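PDB 3GFF: IroE-like serine hydrolase from Shewanella oneidensis, which probably hydrolyses ester bonds, as an alpha/beta-hydrolase of the esterase D family. Local coordinates for residues P44-L49 with P74-V79; D89-H94 with H144-L149. All blocks are in the same frame, centred on the assembly; numbering follows the deposited sequence.

In the fold
Both contacts are buried, but they hold different parts of the alpha/beta-hydrolase fold. Interaction 1 lies in the central sheet and pairs the parallel strands 43-48 and 77-81. It combines straight backbone hydrogen bonds with branched apolar side chains. Interaction 2 lies where the strands give way to loops, and sets the loop after helix 86-89 against the start of helix 146-156. No hydrogen bond crosses it; it rests on van der Waals packing, and one end reaches partly exposed Pro92. The centres of interaction 1 and interaction 2 are about 20 Å apart, yet the two contacts touch. Leu49, just after strand 43-48, packs against Tyr90 and Gly147 of interaction 2.

Interaction 1 of 2, residues P44-L49 with P74-V79; sequences PVVYLL and PKVIIV
Val79 O accepts the shortest hydrogen bond of the contact, 2.7 Å from Leu48 N. The same oxygen receives a CA-H...O contact from Tyr47 CA at 3.3 Å. Two residues earlier, Ile77 O is used alike: Val46 N gives it a hydrogen bond of 2.8 Å, and Val45 CA adds a second CA-H...O contact. In return, Pro44 O and Val46 O accept from Ile77 N and Val79 N. The bond to Val46 O is the tilted one, with the donor 26° from the carbonyl plane. Together the four bonds form a regular parallel ladder, with Val45 opposite Ile77, Val46 opposite Ile78 and Tyr47 opposite Val79. The strand axes cross at -22°, so the pair is twisted away from exactly parallel.

On one face, Val79 sits between two partners. Its CG2 meets Val45 CG1 at 3.6 Å. Val45 CG1 is anti to its backbone N (chi1 -175°), which turns it along the strand toward Val79. The CB and CG1 of Val79 lie beside the Tyr47 ring, with Val79 CB 3.8 Å from Tyr47 CD2. On the other face, Leu48 CD1 touches Ile78 CG2 at 3.6 Å. At the start of the pair, Val76 CG1 packs between Pro44 CG, at 3.9 Å, and Val46 CG2.

The contact belongs to the right-handed beta-alpha-beta crossover of strand 43-48, helix 51-65 and strand 77-81. That helix packs on Leu48 and Ile78 through Phe55, with Met58 on Leu48 and Leu62 on Ile78. Helix 114-132 covers the opposite face, where Ile129 touches both Tyr47 and Val79. Strand 138-144 continues the sheet beyond Val45 and Tyr47, through backbone bonds to Ile138, Val140 and Val142.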
ATOM      1  N   PRO A  44     -17.320 -11.856   1.457  1.00 22.33           N
ATOM      2  CA  PRO A  44     -16.446 -12.650   0.606  1.00 21.84           C
ATOM      3  C   PRO A  44     -15.206 -13.054   1.373  1.00 22.56           C
ATOM      4  O   PRO A  44     -14.903 -12.490   2.426  1.00 23.94           O
ATOM      5  CB  PRO A  44     -16.042 -11.690  -0.514  1.00 22.18           C
ATOM      6  CG  PRO A  44     -16.616 -10.364  -0.163  1.00 22.10           C
ATOM      7  CD  PRO A  44     -17.368 -10.431   1.075  1.00 21.88           C
ATOM      8  N   VAL A  45     -14.457 -14.003   0.833  1.00 23.91           N
ATOM      9  CA  VAL A  45     -13.250 -14.459   1.496  1.00 23.47           C
ATOM     10  C   VAL A  45     -12.092 -14.284   0.540  1.00 24.42           C
ATOM     11  O   VAL A  45     -12.124 -14.787  -0.588  1.00 23.30           O
ATOM     12  CB  VAL A  45     -13.341 -15.932   1.946  1.00 22.34           C
ATOM     13  CG1 VAL A  45     -12.048 -16.339   2.786  1.00 22.09           C
ATOM     14  CG2 VAL A  45     -14.627 -16.187   2.746  1.00 19.98           C
ATOM     15  N   VAL A  46     -11.070 -13.562   0.997  1.00 25.75           N
ATOM     16  CA  VAL A  46      -9.861 -13.344   0.194  1.00 24.61           C
ATOM     17  C   VAL A  46      -8.784 -14.223   0.809  1.00 23.98           C
ATOM     18  O   VAL A  46      -8.328 -14.020   1.942  1.00 22.61           O
ATOM     19  CB  VAL A  46      -9.451 -11.832   0.081  1.00 24.38           C
ATOM     20  CG1 VAL A  46      -8.167 -11.685  -0.692  1.00 24.85           C
ATOM     21  CG2 VAL A  46     -10.550 -11.004  -0.671  1.00 23.95           C
ATOM     22  N   TYR A  47      -8.412 -15.249   0.065  1.00 23.42           N
ATOM     23  CA  TYR A  47      -7.341 -16.168   0.501  1.00 24.15           C
ATOM     24  C   TYR A  47      -5.991 -15.683  -0.005  1.00 24.14           C
ATOM     25  O   TYR A  47      -5.817 -15.542  -1.198  1.00 26.61           O
ATOM     26  CB  TYR A  47      -7.601 -17.569  -0.040  1.00 23.51           C
ATOM     27  CG  TYR A  47      -8.749 -18.320   0.628  1.00 23.20           C
ATOM     28  CD1 TYR A  47     -10.048 -18.165   0.178  1.00 23.62           C
ATOM     29  CD2 TYR A  47      -8.517 -19.247   1.641  1.00 23.04           C
ATOM     30  CE1 TYR A  47     -11.071 -18.863   0.718  1.00 22.54           C
ATOM     31  CE2 TYR A  47      -9.540 -19.948   2.211  1.00 22.54           C
ATOM     32  CZ  TYR A  47     -10.825 -19.748   1.745  1.00 23.33           C
ATOM     33  OH  TYR A  47     -11.894 -20.428   2.259  1.00 22.26           O
ATOM     34  N   LEU A  48      -5.051 -15.416   0.904  1.00 25.68           N
ATOM     35  CA  LEU A  48      -3.711 -14.955   0.541  1.00 24.95           C
ATOM     36  C   LEU A  48      -2.678 -16.088   0.762  1.00 25.66           C
ATOM     37  O   LEU A  48      -2.554 -16.606   1.880  1.00 23.89           O
ATOM     38  CB  LEU A  48      -3.298 -13.747   1.396  1.00 23.65           C
ATOM     39  CG  LEU A  48      -4.283 -12.573   1.534  1.00 22.68           C
ATOM     40  CD1 LEU A  48      -3.716 -11.591   2.547  1.00 20.49           C
ATOM     41  CD2 LEU A  48      -4.585 -11.873   0.133  1.00 20.59           C
ATOM     42  N   LEU A  49      -1.974 -16.468  -0.312  1.00 24.84           N
ATOM     43  CA  LEU A  49      -0.883 -17.430  -0.234  1.00 24.91           C
ATOM     44  C   LEU A  49       0.360 -16.723   0.302  1.00 26.99           C
ATOM     45  O   LEU A  49       0.384 -15.493   0.362  1.00 26.10           O
ATOM     46  CB  LEU A  49      -0.596 -18.031  -1.605  1.00 23.97           C
ATOM     47  CG  LEU A  49      -1.757 -18.814  -2.218  1.00 22.71           C
ATOM     48  CD1 LEU A  49      -1.336 -19.452  -3.521  1.00 22.83           C
ATOM     49  CD2 LEU A  49      -2.290 -19.854  -1.246  1.00 19.81           C
ATOM     50  N   PRO A  74     -15.291  -3.424  -0.734  1.00 24.72           N
ATOM     51  CA  PRO A  74     -16.163  -3.853   0.348  1.00 23.88           C
ATOM     52  C   PRO A  74     -15.391  -4.576   1.458  1.00 25.24           C
ATOM     53  O   PRO A  74     -14.191  -4.882   1.320  1.00 25.00           O
ATOM     54  CB  PRO A  74     -17.163  -4.783  -0.346  1.00 24.99           C
ATOM     55  CG  PRO A  74     -16.528  -5.234  -1.573  1.00 24.46           C
ATOM     56  CD  PRO A  74     -15.418  -4.279  -1.924  1.00 24.51           C
ATOM     57  N   LYS A  75     -16.082  -4.837   2.557  1.00 24.76           N
ATOM     58  CA  LYS A  75     -15.499  -5.584   3.665  1.00 25.02           C
ATOM     59  C   LYS A  75     -15.291  -7.052   3.261  1.00 22.72           C
ATOM     60  O   LYS A  75     -16.103  -7.611   2.582  1.00 22.45           O
ATOM     61  CB  LYS A  75     -16.427  -5.490   4.878  1.00 25.56           C
ATOM     62  CG  LYS A  75     -16.623  -4.060   5.442  1.00 26.33           C
ATOM     63  CD  LYS A  75     -15.397  -3.597   6.134  1.00 27.62           C
ATOM     64  CE  LYS A  75     -15.596  -2.288   6.933  1.00 27.94           C
ATOM     65  NZ  LYS A  75     -15.876  -1.104   6.083  1.00 29.30           N
ATOM     66  N   VAL A  76     -14.181  -7.664   3.653  1.00 21.91           N
ATOM     67  CA  VAL A  76     -13.925  -9.078   3.353  1.00 21.01           C
ATOM     68  C   VAL A  76     -13.352  -9.799   4.579  1.00 21.39           C
ATOM     69  O   VAL A  76     -12.907  -9.153   5.518  1.00 20.87           O
ATOM     70  CB  VAL A  76     -12.906  -9.243   2.225  1.00 20.13           C
ATOM     71  CG1 VAL A  76     -13.403  -8.531   0.931  1.00 19.43           C
ATOM     72  CG2 VAL A  76     -11.524  -8.697   2.656  1.00 20.62           C
ATOM     73  N   ILE A  77     -13.409 -11.132   4.535  1.00 21.25           N
ATOM     74  CA  ILE A  77     -12.772 -12.039   5.486  1.00 20.34           C
ATOM     75  C   ILE A  77     -11.432 -12.347   4.800  1.00 21.20           C
ATOM     76  O   ILE A  77     -11.407 -12.715   3.633  1.00 18.74           O
ATOM     77  CB  ILE A  77     -13.581 -13.358   5.687  1.00 20.97           C
ATOM     78  CG1 ILE A  77     -14.910 -13.066   6.422  1.00 20.36           C
ATOM     79  CG2 ILE A  77     -12.763 -14.421   6.465  1.00 19.10           C
ATOM     80  CD1 ILE A  77     -15.897 -14.203   6.429  1.00 20.21           C
ATOM     81  N   ILE A  78     -10.326 -12.096   5.502  1.00 21.95           N
ATOM     82  CA  ILE A  78      -8.993 -12.335   4.952  1.00 22.59           C
ATOM     83  C   ILE A  78      -8.420 -13.603   5.574  1.00 23.01           C
ATOM     84  O   ILE A  78      -8.370 -13.718   6.809  1.00 22.20           O
ATOM     85  CB  ILE A  78      -8.023 -11.177   5.240  1.00 21.66           C
ATOM     86  CG1 ILE A  78      -8.701  -9.839   4.917  1.00 22.42           C
ATOM     87  CG2 ILE A  78      -6.746 -11.341   4.397  1.00 22.60           C
ATOM     88  CD1 ILE A  78      -7.873  -8.639   5.218  1.00 21.52           C
ATOM     89  N   VAL A  79      -8.071 -14.571   4.725  1.00 23.54           N
ATOM     90  CA  VAL A  79      -7.441 -15.802   5.161  1.00 23.85           C
ATOM     91  C   VAL A  79      -6.011 -15.864   4.608  1.00 23.98           C
ATOM     92  O   VAL A  79      -5.838 -15.878   3.414  1.00 23.98           O
ATOM     93  CB  VAL A  79      -8.223 -17.049   4.704  1.00 23.11           C
ATOM     94  CG1 VAL A  79      -7.493 -18.325   5.167  1.00 22.63           C
ATOM     95  CG2 VAL A  79      -9.591 -17.021   5.312  1.00 23.11           C
TER

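Interaction 2 of 2, residues D89-H94 with H144-L149; sequences DYTPTH and HSFGGL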
ATOM      1  N   ASP A  89       4.074 -27.478  -2.659  1.00 24.58           N
ATOM      2  CA  ASP A  89       2.683 -27.067  -2.768  1.00 23.54           C
ATOM      3  C   ASP A  89       2.372 -26.019  -3.805  1.00 23.92           C
ATOM      4  O   ASP A  89       1.240 -25.917  -4.215  1.00 24.70           O
ATOM      5  CB  ASP A  89       2.213 -26.517  -1.429  1.00 23.53           C
ATOM      6  CG  ASP A  89       2.263 -27.547  -0.312  1.00 24.58           C
ATOM      7  OD1 ASP A  89       2.161 -28.764  -0.598  1.00 24.99           O
ATOM      8  OD2 ASP A  89       2.396 -27.135   0.864  1.00 24.52           O
ATOM      9  N   TYR A  90       3.357 -25.235  -4.217  1.00 23.78           N
ATOM     10  CA  TYR A  90       3.108 -24.131  -5.132  1.00 23.57           C
ATOM     11  C   TYR A  90       3.467 -24.431  -6.571  1.00 24.25           C
ATOM     12  O   TYR A  90       3.279 -23.567  -7.423  1.00 24.43           O
ATOM     13  CB  TYR A  90       3.812 -22.852  -4.623  1.00 24.00           C
ATOM     14  CG  TYR A  90       3.112 -22.146  -3.478  1.00 23.13           C
ATOM     15  CD1 TYR A  90       2.218 -22.815  -2.653  1.00 23.33           C
ATOM     16  CD2 TYR A  90       3.416 -20.833  -3.165  1.00 23.29           C
ATOM     17  CE1 TYR A  90       1.600 -22.192  -1.615  1.00 23.14           C
ATOM     18  CE2 TYR A  90       2.791 -20.183  -2.080  1.00 23.83           C
ATOM     19  CZ  TYR A  90       1.902 -20.879  -1.305  1.00 24.03           C
ATOM     20  OH  TYR A  90       1.276 -20.291  -0.201  1.00 24.56           O
ATOM     21  N   THR A  91       3.969 -25.645  -6.834  1.00 24.23           N
ATOM     22  CA  THR A  91       4.367 -26.067  -8.185  1.00 22.39           C
ATOM     23  C   THR A  91       3.392 -27.084  -8.763  1.00 22.88           C
ATOM     24  O   THR A  91       3.074 -28.070  -8.135  1.00 20.48           O
ATOM     25  CB  THR A  91       5.836 -26.576  -8.214  1.00 22.51           C
ATOM     26  OG1 THR A  91       6.031 -27.640  -7.278  1.00 20.14           O
ATOM     27  CG2 THR A  91       6.803 -25.404  -7.874  1.00 20.27           C
ATOM     28  N   PRO A  92       2.848 -26.793  -9.953  1.00 24.73           N
ATOM     29  CA  PRO A  92       1.866 -27.667 -10.575  1.00 24.68           C
ATOM     30  C   PRO A  92       2.460 -28.885 -11.268  1.00 25.60           C
ATOM     31  O   PRO A  92       1.765 -29.915 -11.405  1.00 26.32           O
ATOM     32  CB  PRO A  92       1.177 -26.746 -11.575  1.00 25.55           C
ATOM     33  CG  PRO A  92       2.227 -25.700 -11.931  1.00 26.17           C
ATOM     34  CD  PRO A  92       3.115 -25.574 -10.749  1.00 25.36           C
ATOM     35  N   THR A  93       3.718 -28.768 -11.708  1.00 24.47           N
ATOM     36  CA  THR A  93       4.424 -29.847 -12.349  1.00 24.09           C
ATOM     37  C   THR A  93       5.761 -30.087 -11.640  1.00 22.86           C
ATOM     38  O   THR A  93       6.291 -29.211 -10.954  1.00 21.09           O
ATOM     39  CB  THR A  93       4.631 -29.566 -13.869  1.00 24.57           C
ATOM     40  OG1 THR A  93       5.310 -28.311 -14.063  1.00 23.58           O
ATOM     41  CG2 THR A  93       3.283 -29.504 -14.581  1.00 24.82           C
ATOM     42  N   HIS A  94       6.270 -31.295 -11.827  1.00 22.53           N
ATOM     43  CA  HIS A  94       7.516 -31.742 -11.266  1.00 22.01           C
ATOM     44  C   HIS A  94       8.672 -31.593 -12.259  1.00 21.32           C
ATOM     45  O   HIS A  94       8.579 -32.014 -13.398  1.00 20.33           O
ATOM     46  CB  HIS A  94       7.405 -33.222 -10.876  1.00 21.29           C
ATOM     47  CG  HIS A  94       8.691 -33.814 -10.380  1.00 21.99           C
ATOM     48  ND1 HIS A  94       9.248 -33.475  -9.165  1.00 21.08           N
ATOM     49  CD2 HIS A  94       9.542 -34.711 -10.949  1.00 20.82           C
ATOM     50  CE1 HIS A  94      10.386 -34.133  -9.009  1.00 21.21           C
ATOM     51  NE2 HIS A  94      10.602 -34.864 -10.089  1.00 19.69           N
ATOM     52  N   HIS A 144       1.300 -14.695  -5.352  1.00 22.59           N
ATOM     53  CA  HIS A 144       2.434 -13.912  -5.800  1.00 21.58           C
ATOM     54  C   HIS A 144       3.614 -14.850  -6.016  1.00 23.16           C
ATOM     55  O   HIS A 144       3.821 -15.791  -5.211  1.00 25.20           O
ATOM     56  CB  HIS A 144       2.782 -12.888  -4.724  1.00 22.37           C
ATOM     57  CG  HIS A 144       4.083 -12.192  -4.938  1.00 21.62           C
ATOM     58  ND1 HIS A 144       5.207 -12.506  -4.215  1.00 20.81           N
ATOM     59  CD2 HIS A 144       4.451 -11.227  -5.817  1.00 22.44           C
ATOM     60  CE1 HIS A 144       6.206 -11.740  -4.618  1.00 23.48           C
ATOM     61  NE2 HIS A 144       5.782 -10.968  -5.601  1.00 21.76           N
ATOM     62  N   SER A 145       4.389 -14.595  -7.067  1.00 22.60           N
ATOM     63  CA  SER A 145       5.580 -15.385  -7.386  1.00 24.31           C
ATOM     64  C   SER A 145       5.142 -16.807  -7.619  1.00 24.69           C
ATOM     65  O   SER A 145       4.216 -17.039  -8.404  1.00 26.99           O
ATOM     66  CB  SER A 145       6.631 -15.263  -6.275  1.00 25.75           C
ATOM     67  OG  SER A 145       7.909 -15.800  -6.653  1.00 27.12           O
ATOM     68  N   PHE A 146       5.788 -17.773  -6.981  1.00 24.86           N
ATOM     69  CA  PHE A 146       5.330 -19.167  -7.082  1.00 24.87           C
ATOM     70  C   PHE A 146       3.858 -19.343  -6.696  1.00 24.70           C
ATOM     71  O   PHE A 146       3.180 -20.188  -7.269  1.00 24.78           O
ATOM     72  CB  PHE A 146       6.185 -20.085  -6.241  1.00 26.19           C
ATOM     73  CG  PHE A 146       7.486 -20.388  -6.853  1.00 27.43           C
ATOM     74  CD1 PHE A 146       8.565 -19.556  -6.669  1.00 27.79           C
ATOM     75  CD2 PHE A 146       7.642 -21.518  -7.624  1.00 27.75           C
ATOM     76  CE1 PHE A 146       9.751 -19.858  -7.255  1.00 28.91           C
ATOM     77  CE2 PHE A 146       8.830 -21.800  -8.204  1.00 27.16           C
ATOM     78  CZ  PHE A 146       9.870 -21.002  -8.037  1.00 26.75           C
ATOM     79  N   GLY A 147       3.361 -18.567  -5.732  1.00 23.37           N
ATOM     80  CA  GLY A 147       1.927 -18.607  -5.374  1.00 23.46           C
ATOM     81  C   GLY A 147       1.040 -18.213  -6.566  1.00 24.07           C
ATOM     82  O   GLY A 147      -0.131 -18.601  -6.650  1.00 26.23           O
ATOM     83  N   GLY A 148       1.584 -17.426  -7.491  1.00 25.29           N
ATOM     84  CA  GLY A 148       0.885 -17.072  -8.724  1.00 25.08           C
ATOM     85  C   GLY A 148       0.570 -18.308  -9.568  1.00 23.59           C
ATOM     86  O   GLY A 148      -0.405 -18.329 -10.281  1.00 24.58           O
ATOM     87  N   LEU A 149       1.427 -19.327  -9.476  1.00 24.37           N
ATOM     88  CA  LEU A 149       1.285 -20.580 -10.207  1.00 23.89           C
ATOM     89  C   LEU A 149       0.126 -21.378  -9.654  1.00 23.38           C
ATOM     90  O   LEU A 149      -0.463 -22.141 -10.396  1.00 23.74           O
ATOM     91  CB  LEU A 149       2.554 -21.442 -10.135  1.00 23.88           C
ATOM     92  CG  LEU A 149       3.771 -20.951 -10.894  1.00 23.85           C
ATOM     93  CD1 LEU A 149       5.008 -21.723 -10.474  1.00 23.83           C
ATOM     94  CD2 LEU A 149       3.497 -21.077 -12.404  1.00 23.99           C
TER
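Tyr90 packs closely on the first turn of helix 146-156. The CD2 corner of its ring lies 3.4 Å from Gly147 N and 3.5 Å from Gly147 CA. With no side chain at Gly147, the ring lies directly on the backbone. Tyr90 CG is anti to its carbonyl carbon (chi1 -77°), which directs the ring toward the glycine backbone. Behind it, Tyr90 CB rests 4.0 Å from Phe146 CB, and Tyr90 O lies 3.5 Å from Leu149 CB.

The packing is looser farther along the loop. The Thr91 side chain lies alongside that of Phe146, with Thr91 CG2 4.0 Å from Phe146 CD2. Partly exposed Pro92 reaches the helix through its CD, 4.2 Å from Leu149 CB. An alanine in place of Tyr90 would probably open a gap beside Gly147 and leave Asp50 N without the hydroxyl that Tyr90 OH provides.

The turn has the GxSxG sequence, consistent with a nucleophile elbow. Ser145, probably the nucleophile, bonds through OG to His247 NE2. The turn joins strand 138-144 to helix 146-156. Phe117 of helix 114-132 meets the Tyr90 ring, and Tyr179 of helix 178-189 touches both Pro92 and Leu149.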